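Local coordinates for actin-related protein 8 (Homo sapiens, PDB 4FO0), which serves as an ATP-binding, non-polymerising actin-family subunit of the INO80 chromatin-remodelling complex, with low basal ATPase activity and a role in organising mitotic chromosomes, at residues A[23-28]-A[154-159]; A[254-259]-A[279-284]. All blocks are in the same frame, centred on the assembly; numbering follows the deposited sequence.

Contact 1: residues A[23-28]-A[154-159]. With ATP (adenosine-5'-triphosphate), chain C.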
# COMPACT_ATOMS: atom_id res chain seq x y z
N GLY A 23 2.18 0.03 7.22
CA GLY A 23 1.29 -0.02 6.07
C GLY A 23 0.18 -1.02 6.34
O GLY A 23 0.27 -1.84 7.27
N SER A 24 -0.89 -0.96 5.55
CA SER A 24 -1.98 -1.92 5.69
C SER A 24 -1.46 -3.35 5.54
O SER A 24 -1.88 -4.26 6.25
CB SER A 24 -3.05 -1.66 4.64
OG SER A 24 -3.55 -0.34 4.75
N THR A 25 -0.52 -3.54 4.62
CA THR A 25 -0.05 -4.88 4.31
C THR A 25 1.43 -5.08 4.64
O THR A 25 1.84 -6.17 5.05
CB THR A 25 -0.42 -5.28 2.86
OG1 THR A 25 -1.81 -5.57 2.82
CG2 THR A 25 0.32 -6.52 2.40
N THR A 26 2.23 -4.04 4.51
CA THR A 26 3.65 -4.20 4.80
C THR A 26 4.18 -3.17 5.78
O THR A 26 4.00 -1.97 5.57
CB THR A 26 4.51 -4.14 3.54
OG1 THR A 26 4.07 -5.14 2.61
CG2 THR A 26 5.98 -4.37 3.88
N LEU A 27 4.81 -3.64 6.85
CA LEU A 27 5.60 -2.78 7.70
C LEU A 27 7.01 -2.62 7.11
O LEU A 27 7.66 -3.58 6.70
CB LEU A 27 5.68 -3.37 9.11
CG LEU A 27 6.75 -2.74 10.01
CD1 LEU A 27 6.46 -1.26 10.29
CD2 LEU A 27 6.88 -3.51 11.31
N ARG A 28 7.48 -1.39 7.03
CA ARG A 28 8.86 -1.18 6.60
C ARG A 28 9.61 -0.55 7.75
O ARG A 28 9.24 0.51 8.27
CB ARG A 28 8.92 -0.37 5.29
CG ARG A 28 8.79 -1.30 4.09
CD ARG A 28 8.40 -0.62 2.80
NE ARG A 28 6.95 -0.50 2.66
CZ ARG A 28 6.19 -1.22 1.83
NH1 ARG A 28 6.72 -2.14 1.04
NH2 ARG A 28 4.88 -0.99 1.80
N PRO A 154 -3.59 -5.39 11.86
CA PRO A 154 -3.82 -4.22 12.71
C PRO A 154 -4.15 -2.96 11.91
O PRO A 154 -4.67 -2.00 12.45
CB PRO A 154 -2.49 -4.04 13.42
CG PRO A 154 -1.87 -5.38 13.40
CD PRO A 154 -2.27 -5.98 12.09
N ILE A 155 -3.83 -2.98 10.62
CA ILE A 155 -4.13 -1.83 9.79
C ILE A 155 -4.87 -2.23 8.53
O ILE A 155 -4.51 -3.20 7.86
CB ILE A 155 -2.84 -1.06 9.46
CG1 ILE A 155 -2.15 -0.65 10.76
CG2 ILE A 155 -3.14 0.16 8.58
CD1 ILE A 155 -0.91 0.14 10.56
N ARG A 156 -5.94 -1.50 8.23
CA ARG A 156 -6.76 -1.73 7.04
C ARG A 156 -7.04 -0.39 6.41
O ARG A 156 -7.37 0.57 7.11
CB ARG A 156 -8.10 -2.41 7.40
CG ARG A 156 -8.01 -3.78 8.07
CD ARG A 156 -7.64 -4.90 7.10
NE ARG A 156 -6.22 -4.85 6.75
CZ ARG A 156 -5.62 -5.68 5.90
NH1 ARG A 156 -6.30 -6.64 5.30
NH2 ARG A 156 -4.32 -5.53 5.65
N ARG A 157 -6.90 -0.32 5.09
CA ARG A 157 -7.18 0.93 4.38
C ARG A 157 -6.47 2.11 5.05
O ARG A 157 -7.02 3.21 5.12
CB ARG A 157 -8.69 1.17 4.30
CG ARG A 157 -9.33 0.52 3.08
CD ARG A 157 -10.85 0.65 3.09
NE ARG A 157 -11.50 -0.50 3.72
CZ ARG A 157 -11.34 -1.76 3.31
NH1 ARG A 157 -10.54 -2.06 2.28
NH2 ARG A 157 -11.99 -2.73 3.95
N GLY A 158 -5.27 1.84 5.56
CA GLY A 158 -4.40 2.88 6.10
C GLY A 158 -4.83 3.46 7.43
O GLY A 158 -4.27 4.47 7.87
N GLN A 159 -5.82 2.84 8.07
CA GLN A 159 -6.16 3.28 9.41
C GLN A 159 -6.21 2.10 10.37
O GLN A 159 -6.14 0.94 9.95
CB GLN A 159 -7.44 4.13 9.42
CG GLN A 159 -7.29 5.46 8.64
CD GLN A 159 -6.19 6.40 9.18
OE1 GLN A 159 -5.57 6.14 10.21
NE2 GLN A 159 -5.97 7.51 8.48
PG ATP C . -1.29 1.06 2.27
O1G ATP C . -0.32 2.12 1.84
O2G ATP C . -1.54 0.98 3.76
O3G ATP C . -2.57 0.97 1.46
PB ATP C . 1.04 -0.65 2.00
O1B ATP C . 1.10 -2.01 2.63
O2B ATP C . 1.91 0.52 2.45
O3B ATP C . -0.53 -0.31 1.94
PA ATP C . 2.59 -0.93 -0.38
O1A ATP C . 3.41 -2.03 0.25
O2A ATP C . 3.16 0.44 -0.64
O3A ATP C . 1.20 -0.84 0.41
O5' ATP C . 2.05 -1.50 -1.77
C5' ATP C . 1.44 -2.78 -1.76
C4' ATP C . 0.77 -2.99 -3.09
O4' ATP C . 1.76 -2.88 -4.10
C3' ATP C . 0.16 -4.38 -3.23
O3' ATP C . -1.18 -4.27 -3.71
C2' ATP C . 1.03 -5.06 -4.26
O2' ATP C . 0.32 -5.99 -5.06
C1' ATP C . 1.47 -3.87 -5.08
N9 ATP C . 2.62 -4.21 -5.93
C8 ATP C . 3.85 -4.56 -5.50
N7 ATP C . 4.66 -4.82 -6.55
C5 ATP C . 3.94 -4.64 -7.67
C6 ATP C . 4.20 -4.76 -9.11
N6 ATP C . 5.43 -5.13 -9.56
N1 ATP C . 3.16 -4.49 -9.96
C2 ATP C . 1.94 -4.13 -9.51
N3 ATP C . 1.65 -4.01 -8.20
C4 ATP C . 2.59 -4.25 -7.25
O HOH W 1 -2.12 -4.35 9.04
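Ser24 sits against the hairpin turn at 156-159 and holds it with two groups, its hydroxyl and its carbonyl. OG lies anti to its own carbonyl carbon (chi1 -58°), beside the backbone N, and takes the N-H of Gly158 (2.9 Å from N to OG). It also donates to the gamma-phosphate, 2.6 Å from OG to ATP O2G, while the Ser24 N-H reaches that same oxygen in a nearly straight bond (2.7 Å, N to O2G). The compact side of the contact is here: Gly23, Ser24 and Ile155 are buried, and CG2 of Ile155 packs on Ser24 CA at 3.7 Å, with CB near Gly23 O. On the looser side Arg156 points its CB away, but its chain folds back at chi2 (-75°) and chi3 (75°). NH2 then donates to Ser24 O (2.8 Å), which lies in the guanidinium plane, although the donor stands well above the carbonyl plane. NE of the same group donates to Ile155 O in a nearly straight bond, so two carbonyls fix the guanidinium, and NH1 goes to Ser59. A water links Ser24 O with Ile155 N, 2.7 Å from that nitrogen. Arg156, Arg157 and Gly158 are partly exposed, Arg157 and Gly158 with the positive phi of a type I' turn. Further along 23-28, the N-H groups of Thr25 and Thr26 both grip ATP O1B, each at 3.0 Å. The segment is the first phosphate-binding loop of the actin fold, and the hairpin probably corresponds to actin's sensor loop. The Ser24 hydroxyl, donor to phosphate and acceptor from Gly158, links the turn to the gamma-phosphate, and its position would probably respond to loss of that phosphate.

Contact 2: residues A[254-259]-A[279-284]; sequences GDQKTS and GGSDVS. With ATP (adenosine-5'-triphosphate), chain C.
Ser281 meets Asp255 O with both its backbone N-H and its hydroxyl. Its OG stands between its own N and carbonyl carbon (chi1 65°), and donates to Asp255 O over 2.9 Å. The Ser281 N-H reaches that oxygen in the carbonyl plane, on a lone pair, at 2.7 Å from N. One residue earlier, Gly280 N gives an almost straight bond to Gly254 O (2.8 Å). Gly279, the N-cap residue, is pressed so closely against 254-256 that a CB would clash. Its N-H is taken by Asp282 OD2, three residues on, and a water links that oxygen to Gln256 O, while OD1 forms salt bridges with Arg285 and Arg63. Asp255 holds CG anti to its N (chi1 -176°), which swings the carboxylate toward the ribose: OD1 faces ATP O3', while OD2 accepts from Gln256 NE2, Thr25 OG1 and Trp60 NE1. Gln256 runs extended beyond CG, its CG beside Ser281 OG and its OE1 taking the N-H of Arg157. Lys257, bent at chi2 and chi4, brings NZ within 2.7 Å of ATP O1G; its N-H binds O3G. In this second phosphate loop the Gly254 and Asp255 carbonyls thus receive the first N-H groups of helix 280-293, while the same two peptides present the Asp255 and Gln256 N-H groups to O3B and O3G. Both are probably polarised, which would make their N-H groups better donors to the anionic phosphates.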
# COMPACT_ATOMS: atom_id res chain seq x y z
N GLY A 254 -1.01 2.52 -2.24
CA GLY A 254 -0.62 1.38 -1.45
C GLY A 254 -1.46 0.18 -1.80
O GLY A 254 -2.06 0.10 -2.87
N ASP A 255 -1.51 -0.77 -0.89
CA ASP A 255 -2.29 -1.95 -1.15
C ASP A 255 -3.76 -1.67 -0.94
O ASP A 255 -4.61 -2.27 -1.59
CB ASP A 255 -1.83 -3.12 -0.28
CG ASP A 255 -2.57 -4.40 -0.61
OD1 ASP A 255 -2.60 -4.80 -1.80
OD2 ASP A 255 -3.14 -5.00 0.31
N GLN A 256 -4.08 -0.73 -0.06
CA GLN A 256 -5.47 -0.49 0.29
C GLN A 256 -5.93 0.96 0.29
O GLN A 256 -7.12 1.23 0.20
CB GLN A 256 -5.78 -1.13 1.63
CG GLN A 256 -5.91 -2.61 1.48
CD GLN A 256 -5.77 -3.32 2.76
OE1 GLN A 256 -6.24 -2.85 3.81
NE2 GLN A 256 -5.09 -4.45 2.72
N LYS A 257 -4.99 1.90 0.40
CA LYS A 257 -5.36 3.30 0.41
C LYS A 257 -4.53 4.03 -0.60
O LYS A 257 -3.40 3.62 -0.88
CB LYS A 257 -5.18 3.92 1.80
CG LYS A 257 -3.75 4.11 2.23
CD LYS A 257 -3.21 5.47 1.80
CE LYS A 257 -1.69 5.52 1.90
NZ LYS A 257 -1.04 4.58 0.94
N THR A 258 -5.09 5.09 -1.16
CA THR A 258 -4.36 5.97 -2.07
C THR A 258 -4.40 7.40 -1.56
O THR A 258 -5.47 7.95 -1.37
CB THR A 258 -4.99 5.96 -3.44
OG1 THR A 258 -4.87 4.66 -4.00
CG2 THR A 258 -4.30 6.99 -4.34
N SER A 259 -3.22 7.99 -1.35
CA SER A 259 -3.13 9.37 -0.89
C SER A 259 -2.74 10.27 -2.03
O SER A 259 -1.89 9.91 -2.85
CB SER A 259 -2.07 9.53 0.20
OG SER A 259 -2.43 8.87 1.40
N GLY A 279 -6.76 0.58 -3.46
CA GLY A 279 -5.36 0.45 -3.85
C GLY A 279 -5.09 -0.87 -4.55
O GLY A 279 -5.99 -1.47 -5.15
N GLY A 280 -3.85 -1.35 -4.47
CA GLY A 280 -3.46 -2.56 -5.17
C GLY A 280 -4.36 -3.76 -4.97
O GLY A 280 -4.55 -4.56 -5.89
N SER A 281 -4.92 -3.90 -3.78
CA SER A 281 -5.66 -5.10 -3.44
C SER A 281 -6.95 -5.14 -4.24
O SER A 281 -7.33 -6.19 -4.76
CB SER A 281 -5.95 -5.18 -1.93
OG SER A 281 -6.82 -4.14 -1.52
N ASP A 282 -7.62 -4.00 -4.33
CA ASP A 282 -8.82 -3.87 -5.17
C ASP A 282 -8.57 -4.24 -6.62
O ASP A 282 -9.37 -4.92 -7.25
CB ASP A 282 -9.37 -2.46 -5.08
CG ASP A 282 -9.63 -2.04 -3.65
OD1 ASP A 282 -10.67 -2.47 -3.10
OD2 ASP A 282 -8.78 -1.31 -3.08
N VAL A 283 -7.44 -3.80 -7.16
CA VAL A 283 -7.01 -4.26 -8.48
C VAL A 283 -6.84 -5.77 -8.54
O VAL A 283 -7.20 -6.41 -9.52
CB VAL A 283 -5.69 -3.63 -8.87
CG1 VAL A 283 -5.25 -4.15 -10.24
CG2 VAL A 283 -5.83 -2.14 -8.86
N SER A 284 -6.24 -6.34 -7.50
CA SER A 284 -6.02 -7.77 -7.46
C SER A 284 -7.35 -8.52 -7.52
O SER A 284 -7.47 -9.53 -8.19
CB SER A 284 -5.24 -8.18 -6.20
OG SER A 284 -3.88 -7.80 -6.32
PG ATP C . -1.29 1.06 2.27
O1G ATP C . -0.32 2.12 1.84
O2G ATP C . -1.54 0.98 3.76
O3G ATP C . -2.57 0.97 1.46
PB ATP C . 1.04 -0.65 2.00
O1B ATP C . 1.10 -2.01 2.63
O2B ATP C . 1.91 0.52 2.45
O3B ATP C . -0.53 -0.31 1.94
PA ATP C . 2.59 -0.93 -0.38
O1A ATP C . 3.41 -2.03 0.25
O2A ATP C . 3.16 0.44 -0.64
O3A ATP C . 1.20 -0.84 0.41
O5' ATP C . 2.05 -1.50 -1.77
C5' ATP C . 1.44 -2.78 -1.76
C4' ATP C . 0.77 -2.99 -3.09
O4' ATP C . 1.76 -2.88 -4.10
C3' ATP C . 0.16 -4.38 -3.23
O3' ATP C . -1.18 -4.27 -3.71
C2' ATP C . 1.03 -5.06 -4.26
O2' ATP C . 0.32 -5.99 -5.06
C1' ATP C . 1.47 -3.87 -5.08
N9 ATP C . 2.62 -4.21 -5.93
C8 ATP C . 3.85 -4.56 -5.50
N7 ATP C . 4.66 -4.82 -6.55
C5 ATP C . 3.94 -4.64 -7.67
C6 ATP C . 4.20 -4.76 -9.11
N6 ATP C . 5.43 -5.13 -9.56
N1 ATP C . 3.16 -4.49 -9.96
C2 ATP C . 1.94 -4.13 -9.51
N3 ATP C . 1.65 -4.01 -8.20
C4 ATP C . 2.59 -4.25 -7.25
O HOH W 2 -8.64 -0.98 -0.27

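The two contacts lie about 11 Å apart, centre to centre, with ATP touching both, and contact 1 closes before contact 2 opens along the chain. In contact 1, segment 23-28 belongs to the sheet with strands 17-21 and 26-31, whereas 154-159 lies on the small antiparallel pair 155-156 and 159-160. Contact 2 joins the separate sheet with strands 247-253 and 258-264 to helix 280-293. In each large sheet the phosphate loop is the turn of an antiparallel hairpin, the repeated element of the actin ATPase fold. The loops face each other across the phosphates and probably bond directly through Thr25 and Asp255, while Gln256 reaches over to the 156-159 turn. Bound ATP thus bridges the two halves of the protein.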